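Local coordinates for protein putative nucleotide-diphospho-sugar transferase (Desulfovibrio desulfuricans subsp. desulfuricans, PDB 3CGX) that is of unknown specificity but probably transfers a sugar from a nucleotide-diphospho-sugar donor, as a putative GT-A type glycosyltransferase, at residues G24-N29 / D193-L198; V200-N205 / A217-N222. All blocks are in the same frame, centred on the assembly; numbering follows the deposited sequence. Where two conformers were deposited one is given.

Contact 1 of 2, residues G24-N29 / D193-L198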
loop_
_atom_site.group_PDB
_atom_site.type_symbol
_atom_site.label_atom_id
_atom_site.label_comp_id
_atom_site.label_asym_id
_atom_site.label_seq_id
_atom_site.Cartn_x
_atom_site.Cartn_y
_atom_site.Cartn_z
ATOM N N GLY A 24 -18.365 0.127 2.155
ATOM C CA GLY A 24 -19.431 1.014 2.640
ATOM C C GLY A 24 -20.858 0.638 2.281
ATOM O O GLY A 24 -21.789 0.966 3.009
ATOM N N GLU A 25 -21.033 -0.038 1.152
ATOM C CA GLU A 25 -22.374 -0.508 0.692
ATOM C C GLU A 25 -22.992 -1.437 1.710
ATOM O O GLU A 25 -24.218 -1.507 1.872
ATOM C CB GLU A 25 -22.258 -1.231 -0.680
ATOM C CG GLU A 25 -22.208 -0.238 -1.833
ATOM C CD GLU A 25 -21.943 -0.859 -3.188
ATOM O OE1 GLU A 25 -20.784 -1.207 -3.497
ATOM O OE2 GLU A 25 -22.887 -0.938 -3.981
ATOM N N VAL A 26 -22.129 -2.090 2.463
ATOM C CA VAL A 26 -22.549 -3.055 3.500
ATOM C C VAL A 26 -22.482 -2.480 4.908
ATOM O O VAL A 26 -23.465 -2.537 5.625
ATOM C CB VAL A 26 -21.722 -4.381 3.439
ATOM C CG1 VAL A 26 -21.983 -5.266 4.640
ATOM C CG2 VAL A 26 -22.039 -5.134 2.142
ATOM N N VAL A 27 -21.354 -1.876 5.288
ATOM C CA VAL A 27 -21.169 -1.447 6.663
ATOM C C VAL A 27 -21.472 0.036 6.883
ATOM O O VAL A 27 -21.455 0.522 8.021
ATOM C CB VAL A 27 -19.733 -1.772 7.202
ATOM C CG1 VAL A 27 -19.397 -3.255 7.018
ATOM C CG2 VAL A 27 -18.679 -0.837 6.556
ATOM N N GLY A 28 -21.687 0.756 5.793
ATOM C CA GLY A 28 -21.926 2.201 5.863
ATOM C C GLY A 28 -20.676 2.975 5.499
ATOM O O GLY A 28 -19.587 2.578 5.858
ATOM N N ASN A 29 -20.839 4.082 4.795
ATOM C CA ASN A 29 -19.672 4.847 4.342
ATOM C C ASN A 29 -18.822 5.382 5.472
ATOM O O ASN A 29 -17.595 5.378 5.366
ATOM C CB ASN A 29 -20.091 6.013 3.414
ATOM C CG ASN A 29 -20.331 5.568 2.007
ATOM O OD1 ASN A 29 -20.067 4.401 1.663
ATOM N ND2 ASN A 29 -20.821 6.513 1.144
ATOM N N ASP A 193 -10.826 -4.994 0.438
ATOM C CA ASP A 193 -11.742 -4.182 -0.395
ATOM C C ASP A 193 -13.217 -4.367 0.011
ATOM O O ASP A 193 -13.941 -3.417 0.134
ATOM C CB ASP A 193 -11.571 -4.581 -1.867
ATOM C CG ASP A 193 -12.519 -3.807 -2.848
ATOM O OD1 ASP A 193 -12.707 -2.572 -2.656
ATOM O OD2 ASP A 193 -13.032 -4.443 -3.845
ATOM N N THR A 194 -13.636 -5.610 0.175
ATOM C CA THR A 194 -15.046 -5.938 0.383
ATOM C C THR A 194 -15.299 -6.406 1.806
ATOM O O THR A 194 -14.368 -6.672 2.551
ATOM C CB THR A 194 -15.518 -7.058 -0.557
ATOM O OG1 THR A 194 -14.928 -8.300 -0.132
ATOM C CG2 THR A 194 -15.188 -6.773 -2.079
ATOM N N VAL A 195 -16.577 -6.542 2.167
ATOM C CA VAL A 195 -16.911 -7.018 3.503
ATOM C C VAL A 195 -16.393 -8.460 3.680
ATOM O O VAL A 195 -16.043 -8.889 4.789
ATOM C CB VAL A 195 -18.431 -6.906 3.811
ATOM C CG1 VAL A 195 -19.302 -7.931 2.975
ATOM C CG2 VAL A 195 -18.647 -7.072 5.356
ATOM N N TRP A 196 -16.316 -9.200 2.580
ATOM C CA TRP A 196 -15.838 -10.578 2.643
ATOM C C TRP A 196 -14.347 -10.548 3.026
ATOM O O TRP A 196 -13.882 -11.287 3.896
ATOM C CB TRP A 196 -16.029 -11.290 1.316
ATOM C CG TRP A 196 -17.438 -11.285 0.706
ATOM C CD1 TRP A 196 -17.812 -10.735 -0.485
ATOM C CD2 TRP A 196 -18.609 -11.912 1.224
ATOM N NE1 TRP A 196 -19.121 -10.941 -0.727
ATOM C CE2 TRP A 196 -19.648 -11.694 0.281
ATOM C CE3 TRP A 196 -18.874 -12.660 2.369
ATOM C CZ2 TRP A 196 -20.966 -12.168 0.469
ATOM C CZ3 TRP A 196 -20.148 -13.133 2.562
ATOM C CH2 TRP A 196 -21.192 -12.895 1.606
ATOM N N ASP A 197 -13.584 -9.681 2.374
ATOM C CA ASP A 197 -12.174 -9.519 2.680
ATOM C C ASP A 197 -11.979 -9.108 4.155
ATOM O O ASP A 197 -11.039 -9.564 4.823
ATOM C CB ASP A 197 -11.529 -8.431 1.799
ATOM C CG ASP A 197 -11.539 -8.747 0.342
ATOM O OD1 ASP A 197 -11.495 -9.910 -0.046
ATOM O OD2 ASP A 197 -11.557 -7.806 -0.415
ATOM N N LEU A 198 -12.875 -8.237 4.643
ATOM C CA LEU A 198 -12.820 -7.752 6.037
ATOM C C LEU A 198 -13.087 -8.907 7.021
ATOM O O LEU A 198 -12.446 -9.023 8.100
ATOM C CB LEU A 198 -13.825 -6.617 6.279
ATOM C CG LEU A 198 -13.698 -5.785 7.559
ATOM C CD1 LEU A 198 -12.464 -4.870 7.426
ATOM C CD2 LEU A 198 -14.944 -4.911 7.876
#
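At the capping box that starts helix 195-204, Val195 packs against the C-terminal end of helix 21-27, where Val26 and Val27 meet it; the contact joins helix 21-27, near the start of the chain of this GT-A-like protein, to the C-terminal helices. Val26 and Val195 approach branch against branch, their side chains crossing at about a right angle. Val26 CG1 lies 3.9 Å from Val195 CG2, while the other pair of methyls, Val26 CG2 and Val195 CG1, is 4.0 Å apart. In Val26, CG1 stands opposite the backbone N (chi1 170°), which spreads both methyls toward the forked end of Val195. Val27 adds a looser touch from one side, its CG1 4.2 Å from Val195 CG2. Tyr229 packs on both Val26 and Val195, and Leu23 also touches Val195.

Helix 21-27 stops at Gly28, which leaves helical geometry with positive phi and serves as the N-cap of helix 29-47. Across the contact, the start of helix 195-204 is held by the reciprocal bonds of the Thr194/Asp197 capping box. Thr194 OG1 accepts from Asp197 N at 3.2 Å, nearly straight at 168°, and more weakly from Trp196 N. Thr194 N completes the box from above the carboxylate plane of Asp197, 3.1 Å from its OD2, and Asp193 N adds a second bond to that oxygen on its anti side.

Contact 2 of 2, residues V200-N205 / A217-N222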
loop_
_atom_site.group_PDB
_atom_site.type_symbol
_atom_site.label_atom_id
_atom_site.label_comp_id
_atom_site.label_asym_id
_atom_site.label_seq_id
_atom_site.Cartn_x
_atom_site.Cartn_y
_atom_site.Cartn_z
ATOM N N VAL A 200 -12.469 -12.090 6.484
ATOM C CA VAL A 200 -11.261 -12.956 6.483
ATOM C C VAL A 200 -10.145 -12.298 7.279
ATOM O O VAL A 200 -9.479 -12.982 8.090
ATOM C CB VAL A 200 -10.764 -13.265 5.052
ATOM C CG1 VAL A 200 -9.405 -14.011 5.096
ATOM C CG2 VAL A 200 -11.847 -14.005 4.244
ATOM N N LEU A 201 -9.971 -10.990 7.099
ATOM C CA LEU A 201 -8.945 -10.230 7.838
ATOM C C LEU A 201 -9.152 -10.472 9.332
ATOM O O LEU A 201 -8.208 -10.761 10.093
ATOM C CB LEU A 201 -8.984 -8.722 7.561
ATOM C CG LEU A 201 -8.037 -7.757 8.310
ATOM C CD1 LEU A 201 -6.541 -7.937 7.909
ATOM C CD2 LEU A 201 -8.454 -6.261 8.112
ATOM N N TYR A 202 -10.408 -10.352 9.736
ATOM C CA TYR A 202 -10.823 -10.487 11.153
ATOM C C TYR A 202 -10.619 -11.890 11.680
ATOM O O TYR A 202 -10.000 -12.097 12.724
ATOM C CB TYR A 202 -12.314 -10.087 11.316
ATOM C CG TYR A 202 -12.865 -10.117 12.754
ATOM C CD1 TYR A 202 -12.154 -9.530 13.811
ATOM C CD2 TYR A 202 -14.102 -10.676 13.031
ATOM C CE1 TYR A 202 -12.663 -9.532 15.102
ATOM C CE2 TYR A 202 -14.618 -10.683 14.322
ATOM C CZ TYR A 202 -13.873 -10.112 15.345
ATOM O OH TYR A 202 -14.394 -10.101 16.591
ATOM N N ARG A 203 -11.077 -12.876 10.934
ATOM C CA ARG A 203 -11.109 -14.217 11.476
ATOM C C ARG A 203 -9.757 -14.937 11.447
ATOM O O ARG A 203 -9.525 -15.831 12.253
ATOM C CB ARG A 203 -12.153 -15.024 10.784
ATOM C CG ARG A 203 -13.574 -14.530 11.161
ATOM C CD ARG A 203 -14.571 -15.003 10.196
ATOM N NE ARG A 203 -14.794 -16.408 10.350
ATOM C CZ ARG A 203 -15.244 -17.190 9.371
ATOM N NH1 ARG A 203 -15.496 -16.702 8.148
ATOM N NH2 ARG A 203 -15.440 -18.459 9.610
ATOM N N THR A 204 -8.882 -14.538 10.546
ATOM C CA THR A 204 -7.558 -15.169 10.433
ATOM C C THR A 204 -6.473 -14.467 11.251
ATOM O O THR A 204 -5.353 -14.960 11.355
ATOM C CB THR A 204 -7.125 -15.242 8.951
ATOM O OG1 THR A 204 -6.924 -13.909 8.434
ATOM C CG2 THR A 204 -8.181 -16.022 8.113
ATOM N N ASN A 205 -6.767 -13.320 11.851
ATOM C CA ASN A 205 -5.745 -12.640 12.669
ATOM C C ASN A 205 -5.972 -12.762 14.168
ATOM O O ASN A 205 -5.290 -12.099 14.958
ATOM C CB ASN A 205 -5.586 -11.172 12.301
ATOM C CG ASN A 205 -4.793 -10.983 11.052
ATOM O OD1 ASN A 205 -5.351 -10.733 9.976
ATOM N ND2 ASN A 205 -3.493 -11.140 11.165
ATOM N N ALA A 217 -9.036 -3.761 16.997
ATOM C CA ALA A 217 -9.970 -3.311 18.056
ATOM C C ALA A 217 -11.327 -2.888 17.458
ATOM O O ALA A 217 -12.405 -3.173 18.027
ATOM C CB ALA A 217 -9.370 -2.145 18.919
ATOM N N LEU A 218 -11.302 -2.136 16.370
ATOM C CA LEU A 218 -12.494 -1.779 15.634
ATOM C C LEU A 218 -13.292 -2.958 15.113
ATOM O O LEU A 218 -14.478 -2.958 15.115
ATOM C CB LEU A 218 -12.131 -0.957 14.434
ATOM C CG LEU A 218 -12.518 0.468 14.411
ATOM C CD1 LEU A 218 -14.002 0.640 14.646
ATOM C CD2 LEU A 218 -11.722 0.999 15.506
ATOM N N LEU A 219 -12.597 -3.933 14.602
ATOM C CA LEU A 219 -13.233 -5.154 14.077
ATOM C C LEU A 219 -13.955 -5.908 15.182
ATOM O O LEU A 219 -15.069 -6.367 14.997
ATOM C CB LEU A 219 -12.231 -6.083 13.379
ATOM C CG LEU A 219 -11.407 -5.529 12.197
ATOM C CD1 LEU A 219 -10.362 -6.542 11.689
ATOM C CD2 LEU A 219 -12.293 -5.098 11.073
ATOM N N ARG A 220 -13.304 -6.011 16.342
ATOM C CA ARG A 220 -13.853 -6.700 17.513
ATOM C C ARG A 220 -15.148 -6.003 17.972
ATOM O O ARG A 220 -16.162 -6.653 18.310
ATOM C CB ARG A 220 -12.745 -6.753 18.599
ATOM C CG ARG A 220 -12.952 -7.699 19.683
ATOM C CD ARG A 220 -11.650 -7.745 20.440
ATOM N NE ARG A 220 -11.354 -6.431 21.009
ATOM C CZ ARG A 220 -10.136 -5.896 21.116
ATOM N NH1 ARG A 220 -9.068 -6.544 20.658
ATOM N NH2 ARG A 220 -9.998 -4.690 21.663
ATOM N N GLU A 221 -15.128 -4.673 17.957
ATOM C CA GLU A 221 -16.326 -3.879 18.278
ATOM C C GLU A 221 -17.446 -4.188 17.315
ATOM O O GLU A 221 -18.619 -4.130 17.683
ATOM C CB GLU A 221 -16.097 -2.364 18.184
ATOM C CG GLU A 221 -15.288 -1.758 19.245
ATOM C CD GLU A 221 -15.088 -0.253 19.025
ATOM O OE1 GLU A 221 -15.874 0.391 18.262
ATOM O OE2 GLU A 221 -14.130 0.270 19.635
ATOM N N ASN A 222 -17.057 -4.498 16.080
ATOM C CA ASN A 222 -18.014 -4.775 15.002
ATOM C C ASN A 222 -18.229 -6.269 14.781
ATOM O O ASN A 222 -18.742 -6.704 13.736
ATOM C CB ASN A 222 -17.588 -4.015 13.725
ATOM C CG ASN A 222 -17.928 -2.539 13.810
ATOM O OD1 ASN A 222 -19.069 -2.166 13.604
ATOM N ND2 ASN A 222 -16.939 -1.699 14.189
#
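Helix-helix packing among the helices that follow the mixed sheet of this GT-A-like protein brings Tyr202 of helix 195-204 against Leu219 and Arg220 of helix 214-221. The local axes of 200-204 and 217-221 run almost perpendicular, at 98°, with a closest approach of 10.4 Å. Tyr202 CB begins beside the methyl Leu219 CD1. With CG opposite the backbone N (chi1 -177°), the ring reaches across to the other helix and slides past Leu219 in the reverse direction. Tyr202 CG and CD1 both approach Leu219 CB, the closer being CD1 at 3.5 Å from that CB. Farther out, Tyr202 CE1 comes to the peptide between Leu219 and Arg220, meeting Leu219 C and, obliquely to the ring, Arg220 N. Over one ring face lies the carbonyl of Leu219, its O 3.9 Å above the plane and displaced toward the rim near CZ. The hydroxyl passes Arg220 CA, with 3.6 Å between Tyr202 OH and that CA, and is hydrogen-bonded to Asp223 OD1, at the start of helix 223-226. Tyr216 meets the same ring obliquely, and Ile226 touches both Tyr202 and Leu219.

Leu201 CD2 meets Leu219 CD1 at 4.1 Å, the two side chains crossing at about a right angle. Arg220 offers mainly its CA and CG to Tyr202 OH before its chain, bent at chi3, leads away. Where helix 214-221 ends, Asn222 folds back on its last turn: Asn222 ND2 donates to Leu218 O at 2.9 Å, the acceptor lying close to the amide plane and the N-H...O angle 163°.

Helix 195-204 serves both contacts in series: its first turn faces helix 21-27 in contact 1, and its last turns face helix 214-221 in contact 2. The two centres lie about 13 Å apart, on the same side of the chain's centre and about 18 and 20 Å from it. They touch directly where Leu198 CD1 packs 3.7 Å from Leu219 CD2. Both of these leucines also touch Leu35 of helix 29-47 and Ile226 of helix 223-226, giving the contacts shared apolar neighbours. The segments of contact 1 are 164 residues apart at their closest ends, those of contact 2 just 12.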